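Local coordinates for chitin binding protein (Enterococcus faecalis, PDB 4A02) that cleaves the glycosidic bonds of crystalline chitin oxidatively, using a copper ion, and works in synergy with a chitinase, at residues 21-26 against 63-68. Numbering follows the deposited sequence. Where two conformers were deposited one is given.
Sequences LNTNVG and ATRWHK
CB of Leu-21 sits over the centre of one face of the His-67 imidazole, 4.2 Å from the ring centroid, a CH-pi contact, while OD1 of Asn-22 lies at the edge of the same ring, near its plane. The indole of Trp-66 carries CG of Arg-65 above the middle of one face; at its edge stand CG and OD1 of Asn-22, whose amide plane is turned 69° from the ring, and the carbonyl O of Asn-24. CG1 of Val-25 approaches the indole obliquely, 3.7 Å from CZ3. The guanidinium of Arg-65 has CH2 of Trp-66 against one face, offset toward the rim, and meets two successive carbonyls at its edge: NH1 reaches Thr-23 O at 2.9 Å in a nearly straight bond (175°), and NH2 reaches Asn-24 O at 2.8 Å. Glu-60 holds both flat groups, its OE1 in a salt bridge with Arg-65 NE and its backbone O hydrogen-bonded to Trp-66 NE1. Both segments belong to the long, mostly loop connection between strands 2-6 and 74-82 of the beta-sandwich, the region called L2 in the AA10 monooxygenases, and their contact ties two parts of it together away from the copper site. OD1 of the buried Asn-22 grips two N-H groups of one residue: it accepts from backbone N of His-67, at 2.9 Å and in the carbonyl plane, and from ND1 of His-67, also at 2.9 Å but tilted from that plane. A water that also links Thr-23 N to Arg-65 O donates a third bond to OD1. On the other branch of the amide, ND2 donates to Arg-10 O and to a second water, which passes the link on to His-67 O.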
ATOM      1  N   LEU A  21      12.293   9.518   4.206  1.00  8.25           N
ATOM      2  CA  LEU A  21      12.146  10.379   3.055  0.50  9.30           C
ATOM      3  C   LEU A  21      10.810  11.087   3.041  1.00  7.76           C
ATOM      4  O   LEU A  21      10.772  12.280   2.810  1.00  9.99           O
ATOM      5  CB  LEU A  21      12.201   9.744   1.647  0.50  9.97           C
ATOM      6  CG  LEU A  21      13.613   9.381   1.225  0.50 13.45           C
ATOM      7  CD1 LEU A  21      13.498   8.513  -0.025  0.50 20.26           C
ATOM      8  CD2 LEU A  21      14.510  10.571   0.909  0.50 21.94           C
ATOM      9  N   ASN A  22       9.687  10.392   3.290  1.00  6.60           N
ATOM     10  CA  ASN A  22       8.422  11.082   3.469  1.00  6.21           C
ATOM     11  C   ASN A  22       8.408  11.762   4.829  1.00  6.60           C
ATOM     12  O   ASN A  22       9.008  11.266   5.785  1.00  8.52           O
ATOM     13  CB  ASN A  22       7.235  10.137   3.361  1.00  5.79           C
ATOM     14  CG  ASN A  22       6.861   9.775   1.958  1.00  5.45           C
ATOM     15  OD1 ASN A  22       7.116  10.534   1.001  1.00  6.74           O
ATOM     16  ND2 ASN A  22       6.184   8.650   1.794  1.00  5.48           N
ATOM     17  N   THR A  23       7.682  12.875   4.893  1.00  6.54           N
ATOM     18  CA  THR A  23       7.472  13.599   6.133  1.00  6.55           C
ATOM     19  C   THR A  23       6.040  13.467   6.616  1.00  6.09           C
ATOM     20  O   THR A  23       5.105  13.214   5.848  1.00  7.10           O
ATOM     21  CB  THR A  23       7.909  15.067   5.975  1.00  9.58           C
ATOM     22  OG1 THR A  23       7.153  15.631   4.940  1.00 12.39           O
ATOM     23  CG2 THR A  23       9.404  15.171   5.790  1.00 14.12           C
ATOM     24  N   ASN A  24       5.893  13.647   7.914  1.00  5.81           N
ATOM     25  CA  ASN A  24       4.604  13.631   8.619  1.00  5.51           C
ATOM     26  C   ASN A  24       3.688  12.512   8.159  1.00  5.51           C
ATOM     27  O   ASN A  24       2.649  12.713   7.517  1.00  5.96           O
ATOM     28  CB  ASN A  24       3.908  14.969   8.585  1.00  5.85           C
ATOM     29  CG  ASN A  24       2.702  14.973   9.498  1.00  6.30           C
ATOM     30  OD1 ASN A  24       2.597  14.125  10.397  1.00  7.18           O
ATOM     31  ND2 ASN A  24       1.798  15.915   9.280  1.00  7.03           N
ATOM     32  N   VAL A  25       4.032  11.285   8.578  1.00  5.87           N
ATOM     33  CA  VAL A  25       3.229  10.107   8.335  1.00  6.00           C
ATOM     34  C   VAL A  25       2.590   9.602   9.660  1.00  5.86           C
ATOM     35  O   VAL A  25       2.131   8.454   9.755  1.00  6.10           O
ATOM     36  CB  VAL A  25       4.010   8.978   7.662  1.00  6.07           C
ATOM     37  CG1 VAL A  25       4.403   9.376   6.249  1.00  6.84           C
ATOM     38  CG2 VAL A  25       5.208   8.551   8.462  1.00  6.36           C
ATOM     39  N   GLY A  26       2.501  10.469  10.670  1.00  6.01           N
ATOM     40  CA  GLY A  26       1.950  10.062  11.936  1.00  6.23           C
ATOM     41  C   GLY A  26       2.701   8.886  12.508  1.00  5.81           C
ATOM     42  O   GLY A  26       3.919   8.797  12.446  1.00  6.14           O
ATOM     43  N   ALA A  63      -0.762  16.860  -4.706  1.00  7.91           N
ATOM     44  CA  ALA A  63       0.129  16.407  -5.764  1.00  8.41           C
ATOM     45  C   ALA A  63       1.581  16.387  -5.366  1.00  7.82           C
ATOM     46  O   ALA A  63       2.378  15.679  -6.021  1.00  9.19           O
ATOM     47  CB  ALA A  63      -0.041  17.350  -6.982  1.00 10.95           C
ATOM     48  N   THR A  64       1.991  17.104  -4.365  1.00  7.97           N
ATOM     49  CA  THR A  64       3.375  17.218  -3.946  1.00  8.45           C
ATOM     50  C   THR A  64       3.649  16.629  -2.554  1.00  7.65           C
ATOM     51  O   THR A  64       4.802  16.668  -2.109  1.00 10.26           O
ATOM     52  CB  THR A  64       3.866  18.656  -3.998  1.00 10.93           C
ATOM     53  OG1 THR A  64       3.091  19.458  -3.153  1.00 13.10           O
ATOM     54  CG2 THR A  64       3.763  19.165  -5.446  1.00 14.46           C
ATOM     55  N   ARG A  65       2.664  16.071  -1.874  1.00  6.80           N
ATOM     56  CA  ARG A  65       2.829  15.663  -0.501  1.00  6.77           C
ATOM     57  C   ARG A  65       3.817  14.511  -0.320  1.00  6.40           C
ATOM     58  O   ARG A  65       4.485  14.437   0.704  1.00  8.45           O
ATOM     59  CB  ARG A  65       1.464  15.266   0.072  1.00  7.27           C
ATOM     60  CG  ARG A  65       1.390  14.949   1.541  1.00  7.80           C
ATOM     61  CD  ARG A  65       1.624  16.175   2.438  1.00  7.62           C
ATOM     62  NE  ARG A  65       1.374  15.822   3.841  1.00  8.24           N
ATOM     63  CZ  ARG A  65       2.211  15.086   4.572  1.00  9.01           C
ATOM     64  NH1 ARG A  65       3.419  14.827   4.141  1.00 11.93           N
ATOM     65  NH2 ARG A  65       1.822  14.693   5.720  1.00 10.41           N
ATOM     66  N   TRP A  66       3.822  13.565  -1.262  1.00  5.84           N
ATOM     67  CA  TRP A  66       4.456  12.282  -1.074  1.00  5.55           C
ATOM     68  C   TRP A  66       5.500  12.012  -2.136  1.00  5.58           C
ATOM     69  O   TRP A  66       5.374  12.405  -3.301  1.00  6.48           O
ATOM     70  CB  TRP A  66       3.395  11.159  -1.121  1.00  5.52           C
ATOM     71  CG  TRP A  66       2.269  11.351  -0.197  1.00  5.50           C
ATOM     72  CD1 TRP A  66       0.955  11.517  -0.492  1.00  5.88           C
ATOM     73  CD2 TRP A  66       2.333  11.414   1.262  1.00  5.45           C
ATOM     74  NE1 TRP A  66       0.188  11.667   0.636  1.00  6.02           N
ATOM     75  CE2 TRP A  66       1.025  11.606   1.732  1.00  5.61           C
ATOM     76  CE3 TRP A  66       3.389  11.343   2.191  1.00  5.91           C
ATOM     77  CZ2 TRP A  66       0.722  11.708   3.092  1.00  6.23           C
ATOM     78  CZ3 TRP A  66       3.083  11.443   3.517  1.00  6.51           C
ATOM     79  CH2 TRP A  66       1.783  11.627   3.960  1.00  6.45           C
ATOM     80  N   HIS A  67       6.553  11.260  -1.748  1.00  5.90           N
ATOM     81  CA  HIS A  67       7.572  10.829  -2.693  1.00  5.71           C
ATOM     82  C   HIS A  67       7.022   9.694  -3.576  1.00  5.76           C
ATOM     83  O   HIS A  67       6.386   8.767  -3.090  1.00  7.19           O
ATOM     84  CB  HIS A  67       8.813  10.338  -1.932  1.00  6.74           C
ATOM     85  CG  HIS A  67       9.594  11.455  -1.366  1.00  7.80           C
ATOM     86  ND1 HIS A  67       9.182  12.117  -0.217  1.00  8.65           N
ATOM     87  CD2 HIS A  67      10.712  12.063  -1.755  1.00 11.88           C
ATOM     88  CE1 HIS A  67      10.051  13.069   0.057  1.00 10.47           C
ATOM     89  NE2 HIS A  67      10.982  13.085  -0.865  1.00 12.71           N
ATOM     90  N   LYS A  68       7.296   9.790  -4.868  1.00  5.39           N
ATOM     91  CA  LYS A  68       6.681   8.905  -5.856  1.00  5.40           C
ATOM     92  C   LYS A  68       7.772   8.128  -6.595  1.00  5.46           C
ATOM     93  O   LYS A  68       8.573   8.725  -7.329  1.00  6.94           O
ATOM     94  CB  LYS A  68       5.905   9.744  -6.875  1.00  5.97           C
ATOM     95  CG  LYS A  68       4.839  10.635  -6.263  1.00  6.27           C
ATOM     96  CD  LYS A  68       4.393  11.703  -7.218  1.00  7.35           C
ATOM     97  CE  LYS A  68       3.492  12.747  -6.660  1.00  8.14           C
ATOM     98  NZ  LYS A  68       4.210  13.586  -5.615  1.00  8.33           N
TER
HETATM   99  O   HOH W   1       5.262   7.888  -0.789  1.00  5.44           O
HETATM  100  O   HOH W   2       6.947  13.608   2.032  1.00 13.93           O